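Local atomic coordinates of protein FucU (Bifidobacterium longum subsp. infantis, PDB entry 3MVK), a protein that probably interconverts the alpha and beta anomers of L-fucose, and the pyranose and furanose forms of beta-D-ribose. Residues Cys18-Gly21 against His22-Leu26; Val84-Pro87 against Ile88-Val91; Phe113-Tyr116 against Glu117-Asn121. One frame throughout, in Å; residues are numbered along the deposited sequence. Where two conformers were deposited one is given.

Contact 1: Cys18-Gly21 against His22-Leu26; sequences CEMG and HGDQL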
# COMPACT_ATOMS: atom_id res chain seq x y z
N CYS G 18 -13.19 -7.79 20.16
CA CYS G 18 -14.29 -6.83 20.27
C CYS G 18 -15.07 -6.70 18.97
O CYS G 18 -16.31 -6.58 18.98
CB CYS G 18 -13.76 -5.47 20.73
SG CYS G 18 -13.27 -5.52 22.45
N GLU G 19 -14.38 -6.71 17.85
CA GLU G 19 -15.09 -6.51 16.61
C GLU G 19 -15.72 -7.77 16.01
O GLU G 19 -16.54 -7.66 15.09
CB GLU G 19 -14.21 -5.77 15.60
CG GLU G 19 -13.16 -6.65 15.00
CD GLU G 19 -11.96 -5.88 14.41
OE1 GLU G 19 -11.90 -4.63 14.37
OE2 GLU G 19 -11.04 -6.56 13.96
N MSE G 20 -15.35 -8.94 16.52
CA MSE G 20 -16.11 -10.14 16.16
C MSE G 20 -17.53 -10.05 16.69
O MSE G 20 -17.78 -9.47 17.75
CB MSE G 20 -15.41 -11.39 16.74
CG MSE G 20 -14.14 -11.67 15.99
SE MSE G 20 -13.07 -13.12 16.79
CE MSE G 20 -14.24 -14.69 16.41
N GLY G 21 -18.45 -10.62 15.92
CA GLY G 21 -19.87 -10.64 16.28
C GLY G 21 -20.41 -12.06 16.30
O GLY G 21 -19.66 -13.04 16.15
N HIS G 22 -21.72 -12.16 16.46
CA HIS G 22 -22.38 -13.45 16.60
C HIS G 22 -22.14 -14.39 15.40
O HIS G 22 -22.48 -14.08 14.26
CB HIS G 22 -23.87 -13.18 16.82
CG HIS G 22 -24.65 -14.38 17.23
ND1 HIS G 22 -26.02 -14.46 17.08
CD2 HIS G 22 -24.26 -15.56 17.78
CE1 HIS G 22 -26.44 -15.63 17.53
NE2 HIS G 22 -25.39 -16.32 17.96
N GLY G 23 -21.55 -15.56 15.68
CA GLY G 23 -21.23 -16.51 14.64
C GLY G 23 -19.81 -16.48 14.10
O GLY G 23 -19.36 -17.45 13.47
N ASP G 24 -19.09 -15.38 14.33
CA ASP G 24 -17.68 -15.32 13.91
C ASP G 24 -16.87 -16.37 14.65
O ASP G 24 -17.18 -16.70 15.80
CB ASP G 24 -17.06 -13.94 14.21
CG ASP G 24 -17.38 -12.91 13.14
OD1 ASP G 24 -17.57 -13.27 11.96
OD2 ASP G 24 -17.41 -11.71 13.51
N GLN G 25 -15.85 -16.88 13.97
CA GLN G 25 -14.97 -17.91 14.54
C GLN G 25 -13.51 -17.45 14.62
O GLN G 25 -13.03 -16.69 13.77
CB GLN G 25 -15.03 -19.19 13.71
CG GLN G 25 -16.39 -19.86 13.80
CD GLN G 25 -16.50 -21.10 12.95
OE1 GLN G 25 -15.58 -21.45 12.22
NE2 GLN G 25 -17.64 -21.78 13.04
N LEU G 26 -12.82 -17.93 15.64
CA LEU G 26 -11.38 -17.79 15.66
C LEU G 26 -10.78 -19.17 15.91
O LEU G 26 -11.45 -20.08 16.42
CB LEU G 26 -10.93 -16.78 16.73
CG LEU G 26 -11.22 -17.09 18.20
CD1 LEU G 26 -10.31 -18.19 18.76
CD2 LEU G 26 -11.09 -15.83 19.04
O HOH W 1 -17.19 -9.08 12.63
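The carboxylate of Asp24 is the flat group on which Gly21 closes. Gly21 N meets OD2 of Asp24 on its anti side at 2.8 Å, 29° out of the carboxylate plane, in a bond that is almost straight (171° at the hydrogen). A water donates to the same Asp24 OD2 at 2.8 Å and to Glu19 O, so this oxygen is gripped twice. OD1 of Asp24 accepts Ser37 OG of the second subunit. A second flat group, the imidazole of His22, is swung outward; it packs edge-to-face with Tyr68 and hydrogen-bonds Asp66 through NE2, and its ND1 is hydrogen-bonded to a glycerol probably taken up from the crystallisation liquor.

The pairing sits on a type II beta turn from Gly21 to Asp24, closed by Asp24 N on Gly21 O at 3.0 Å. Gly23, third in the turn, has a positive phi at which a CB would collide with the carbonyl oxygen before it. The turn connects helix 11-19 to strand 25-29. Met20, here selenomethionine and the first residue to leave helical angles, packs along the way into the strand. Its chain bends at chi3 (68°), bringing CE to 3.4 Å from Gln25 C and 3.9 Å from Leu26 CB, while SE lies 4.0 Å from Leu26 CD2.

Chemically, one side chain does two jobs: OD2 of Asp24 holds the backbone as it leaves the helix, and OD1 links the turn to a neighbouring chain. With two bonds to OD2 and one to OD1, the rotation of the carboxylate is fixed.

Contact 2: Val84-Pro87 against Ile88-Val91; sequences VATP and IWDV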
# COMPACT_ATOMS: atom_id res chain seq x y z
N VAL G 84 -1.45 -40.88 19.53
CA VAL G 84 -0.89 -39.91 20.50
C VAL G 84 -1.93 -39.50 21.56
O VAL G 84 -3.09 -39.26 21.26
CB VAL G 84 -0.28 -38.66 19.78
CG1 VAL G 84 -1.36 -37.88 19.05
CG2 VAL G 84 0.48 -37.75 20.77
N ALA G 85 -1.51 -39.47 22.83
CA ALA G 85 -2.39 -38.98 23.88
C ALA G 85 -2.78 -37.52 23.62
O ALA G 85 -1.98 -36.74 23.06
CB ALA G 85 -1.68 -39.08 25.22
N THR G 86 -4.00 -37.17 24.03
CA THR G 86 -4.51 -35.79 23.92
C THR G 86 -5.15 -35.28 25.23
O THR G 86 -6.36 -34.97 25.26
CB THR G 86 -5.53 -35.67 22.77
OG1 THR G 86 -6.63 -36.55 23.01
CG2 THR G 86 -4.88 -35.98 21.39
N PRO G 87 -4.35 -35.16 26.30
CA PRO G 87 -4.92 -34.68 27.56
C PRO G 87 -5.43 -33.24 27.48
O PRO G 87 -6.31 -32.87 28.25
CB PRO G 87 -3.74 -34.78 28.53
CG PRO G 87 -2.53 -34.71 27.67
CD PRO G 87 -2.93 -35.50 26.45
N ILE G 88 -4.93 -32.45 26.54
CA ILE G 88 -5.37 -31.04 26.47
C ILE G 88 -6.86 -30.93 26.13
O ILE G 88 -7.49 -29.92 26.46
CB ILE G 88 -4.53 -30.21 25.47
CG1 ILE G 88 -4.62 -28.70 25.83
CG2 ILE G 88 -5.00 -30.48 24.06
CD1 ILE G 88 -3.57 -27.83 25.16
N TRP G 89 -7.44 -31.96 25.53
CA TRP G 89 -8.88 -31.96 25.24
C TRP G 89 -9.69 -31.83 26.52
O TRP G 89 -10.67 -31.09 26.56
CB TRP G 89 -9.30 -33.21 24.48
CG TRP G 89 -8.71 -33.33 23.10
CD1 TRP G 89 -7.84 -32.45 22.48
CD2 TRP G 89 -8.93 -34.40 22.17
NE1 TRP G 89 -7.53 -32.91 21.22
CE2 TRP G 89 -8.18 -34.10 21.00
CE3 TRP G 89 -9.71 -35.57 22.21
CZ2 TRP G 89 -8.17 -34.93 19.87
CZ3 TRP G 89 -9.69 -36.41 21.08
CH2 TRP G 89 -8.92 -36.08 19.93
N ASP G 90 -9.27 -32.52 27.58
CA ASP G 90 -9.99 -32.43 28.86
C ASP G 90 -9.66 -31.12 29.57
O ASP G 90 -10.52 -30.58 30.26
CB ASP G 90 -9.66 -33.62 29.77
CG ASP G 90 -10.36 -34.91 29.34
OD1 ASP G 90 -11.25 -34.90 28.45
OD2 ASP G 90 -10.00 -35.96 29.91
N VAL G 91 -8.45 -30.60 29.37
CA VAL G 91 -8.12 -29.27 29.89
C VAL G 91 -9.08 -28.24 29.27
O VAL G 91 -9.69 -27.42 29.97
CB VAL G 91 -6.67 -28.90 29.61
CG1 VAL G 91 -6.38 -27.43 29.96
CG2 VAL G 91 -5.72 -29.84 30.37
O HOH W 2 -8.14 -35.32 27.23
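Thr86 sits over one face of the indole of Trp89, three residues on, and this is where the contact is tight. CB of Thr86 stands 3.6 Å from the centroid of the five-membered ring, only 12° off the ring normal, a CH-pi contact over the face. OG1 of Thr86 is over the same face, 3.3 Å from Trp89 CD2, and CG2 reaches along it to 3.8 Å from CZ2. With OG1 set between the backbone N and the carbonyl carbon (chi1 60°), both branches can meet the ring at once.

The pair marks the point where the loop after strand 73-76 turns into helix 88-97: Trp89 N donates to Thr86 O at 3.2 Å, while Trp89 NE1 is tied to Tyr134 O. Replacing Trp89 by a leucine would probably leave that Tyr134 carbonyl without its indole donor and strip Thr86 of the flat surface it rests on.

The other side is looser and faces solvent. The bonds from Asp90 N (3.1 Å) and Val91 N (3.3 Å) to Pro87 O are weak, and a water donates to Thr86 O at 2.7 Å while weakly accepting Asp90 N.

Contact 3: Phe113-Tyr116 against Glu117-Asn121; sequences FAFY and EQAKN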
# COMPACT_ATOMS: atom_id res chain seq x y z
N PHE G 113 -8.57 -32.75 7.49
CA PHE G 113 -8.63 -31.88 6.33
C PHE G 113 -9.89 -31.01 6.30
O PHE G 113 -9.84 -29.85 5.90
CB PHE G 113 -8.37 -32.69 5.05
CG PHE G 113 -6.94 -33.13 4.96
CD1 PHE G 113 -5.97 -32.29 4.44
CD2 PHE G 113 -6.55 -34.36 5.48
CE1 PHE G 113 -4.63 -32.67 4.40
CE2 PHE G 113 -5.21 -34.74 5.45
CZ PHE G 113 -4.25 -33.90 4.90
N ALA G 114 -10.99 -31.54 6.82
CA ALA G 114 -12.21 -30.75 7.04
C ALA G 114 -11.95 -29.63 8.05
O ALA G 114 -12.48 -28.51 7.93
CB ALA G 114 -13.35 -31.66 7.50
N PHE G 115 -11.17 -29.94 9.08
CA PHE G 115 -10.78 -28.92 10.06
C PHE G 115 -10.03 -27.79 9.37
O PHE G 115 -10.33 -26.62 9.60
CB PHE G 115 -9.94 -29.53 11.19
CG PHE G 115 -9.69 -28.60 12.32
CD1 PHE G 115 -10.46 -28.68 13.49
CD2 PHE G 115 -8.69 -27.64 12.24
CE1 PHE G 115 -10.23 -27.79 14.57
CE2 PHE G 115 -8.45 -26.77 13.29
CZ PHE G 115 -9.22 -26.83 14.46
N TYR G 116 -9.06 -28.13 8.51
CA TYR G 116 -8.32 -27.07 7.81
C TYR G 116 -9.26 -26.20 6.98
O TYR G 116 -9.12 -24.98 6.97
CB TYR G 116 -7.24 -27.64 6.91
CG TYR G 116 -6.06 -28.27 7.61
CD1 TYR G 116 -5.41 -27.62 8.66
CD2 TYR G 116 -5.55 -29.48 7.16
CE1 TYR G 116 -4.30 -28.19 9.26
CE2 TYR G 116 -4.44 -30.06 7.76
CZ TYR G 116 -3.82 -29.41 8.81
OH TYR G 116 -2.72 -29.99 9.40
N GLU G 117 -10.23 -26.84 6.31
CA GLU G 117 -11.17 -26.11 5.46
C GLU G 117 -12.02 -25.15 6.26
O GLU G 117 -12.21 -24.00 5.84
CB GLU G 117 -12.05 -27.09 4.64
CG GLU G 117 -11.28 -27.80 3.54
CD GLU G 117 -10.48 -26.81 2.69
OE1 GLU G 117 -11.08 -25.94 2.04
OE2 GLU G 117 -9.24 -26.89 2.71
N GLN G 118 -12.47 -25.58 7.42
CA GLN G 118 -13.25 -24.70 8.30
C GLN G 118 -12.39 -23.55 8.85
O GLN G 118 -12.87 -22.42 8.96
CB GLN G 118 -13.90 -25.48 9.45
CG GLN G 118 -14.88 -24.66 10.32
CD GLN G 118 -15.98 -23.96 9.50
OE1 GLN G 118 -16.46 -24.50 8.51
NE2 GLN G 118 -16.39 -22.77 9.94
N ALA G 119 -11.14 -23.86 9.20
CA ALA G 119 -10.22 -22.86 9.76
C ALA G 119 -9.89 -21.75 8.78
O ALA G 119 -9.60 -20.63 9.18
CB ALA G 119 -8.94 -23.52 10.29
N LYS G 120 -9.93 -22.07 7.48
CA LYS G 120 -9.68 -21.07 6.46
C LYS G 120 -10.78 -19.99 6.44
O LYS G 120 -10.61 -18.92 5.82
CB LYS G 120 -9.60 -21.73 5.10
CG LYS G 120 -8.28 -22.42 4.82
CD LYS G 120 -8.35 -23.14 3.47
CE LYS G 120 -7.21 -24.13 3.34
NZ LYS G 120 -7.34 -24.86 2.04
N ASN G 121 -11.90 -20.28 7.08
CA ASN G 121 -13.01 -19.35 7.15
C ASN G 121 -13.01 -18.49 8.42
O ASN G 121 -13.89 -17.63 8.62
CB ASN G 121 -14.34 -20.09 6.99
CG ASN G 121 -14.52 -20.69 5.60
OD1 ASN G 121 -13.99 -20.18 4.60
ND2 ASN G 121 -15.29 -21.77 5.52
O HOH W 3 -8.22 -29.12 3.71
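Phe113 to Tyr116 and Glu117 to Asn121 lie on helix 112-119 and the turn that follows it, so the contact is local: successive turns bound through the backbone, with side chains resting on backbone oxygens of the preceding turn. The rungs join each residue to the fourth one after it. Glu117 N reaches Phe113 O at 3.1 Å, Gln118 N reaches Ala114 O, and Ala119 N reaches Phe115 O at 2.9 Å. Lys120 N continues the series to Tyr116 O, although its bond is more bent, at 140°.

On the solvent side, Glu117 uses its carboxylate to join both turns. With CG beside the backbone N (chi1 -71°), CG lies 3.4 Å from Phe113 O, and the bend at chi2 then turns the acid back along the helix. There a water bridges, donating to Phe113 O at 2.8 Å and to Glu117 OE2 at 2.6 Å; the same water sits at the edge of the Phe113 ring, in its plane. Lys120, extended beyond CG, comes in from the following turn: its NZ forms a salt bridge with Glu117 OE2 at 2.9 Å, meeting that oxygen on the syn side and 15° out of the carboxylate plane. Its methylenes run past the Tyr116 carbonyl, CG lying 3.4 Å from Tyr116 O. OE2 is thus shared by a charged donor and a water, which would be expected to stabilise the acid as an anion.

Phe115 and Tyr116 take the buried side. Tyr116 presents a ring edge to Phe113 CD1, and its OH is hydrogen-bonded to Arg112 NH2. Phe115 and Tyr116 both pack on Met76 of strand 73-76, and Phe115 also on Ile138 of strand 137-140, while Tyr116, Ala119 and Lys120 lie against Ile38 of helix 35-38.

The three contacts follow one another along the chain, yet only contacts 1 and 3 touch within it: Gln25 OE1 and Gln118 NE2 are 2.8 Å apart, a probable hydrogen bond between strand 25-29 and helix 112-119, though the contact centres are about 17 Å apart. The same two contacts meet across a subunit boundary, where Tyr116 packs on His22 of the fourth subunit. Bound glycerol, probably from the crystallisation liquor, lies about 3 Å from the side chain of His22 and about 4 Å from that of Tyr116, which fits a sugar pocket there without proving one. Contact 2 stands apart, its nearest atoms about 13 Å from contact 1 and about 9 Å from contact 3.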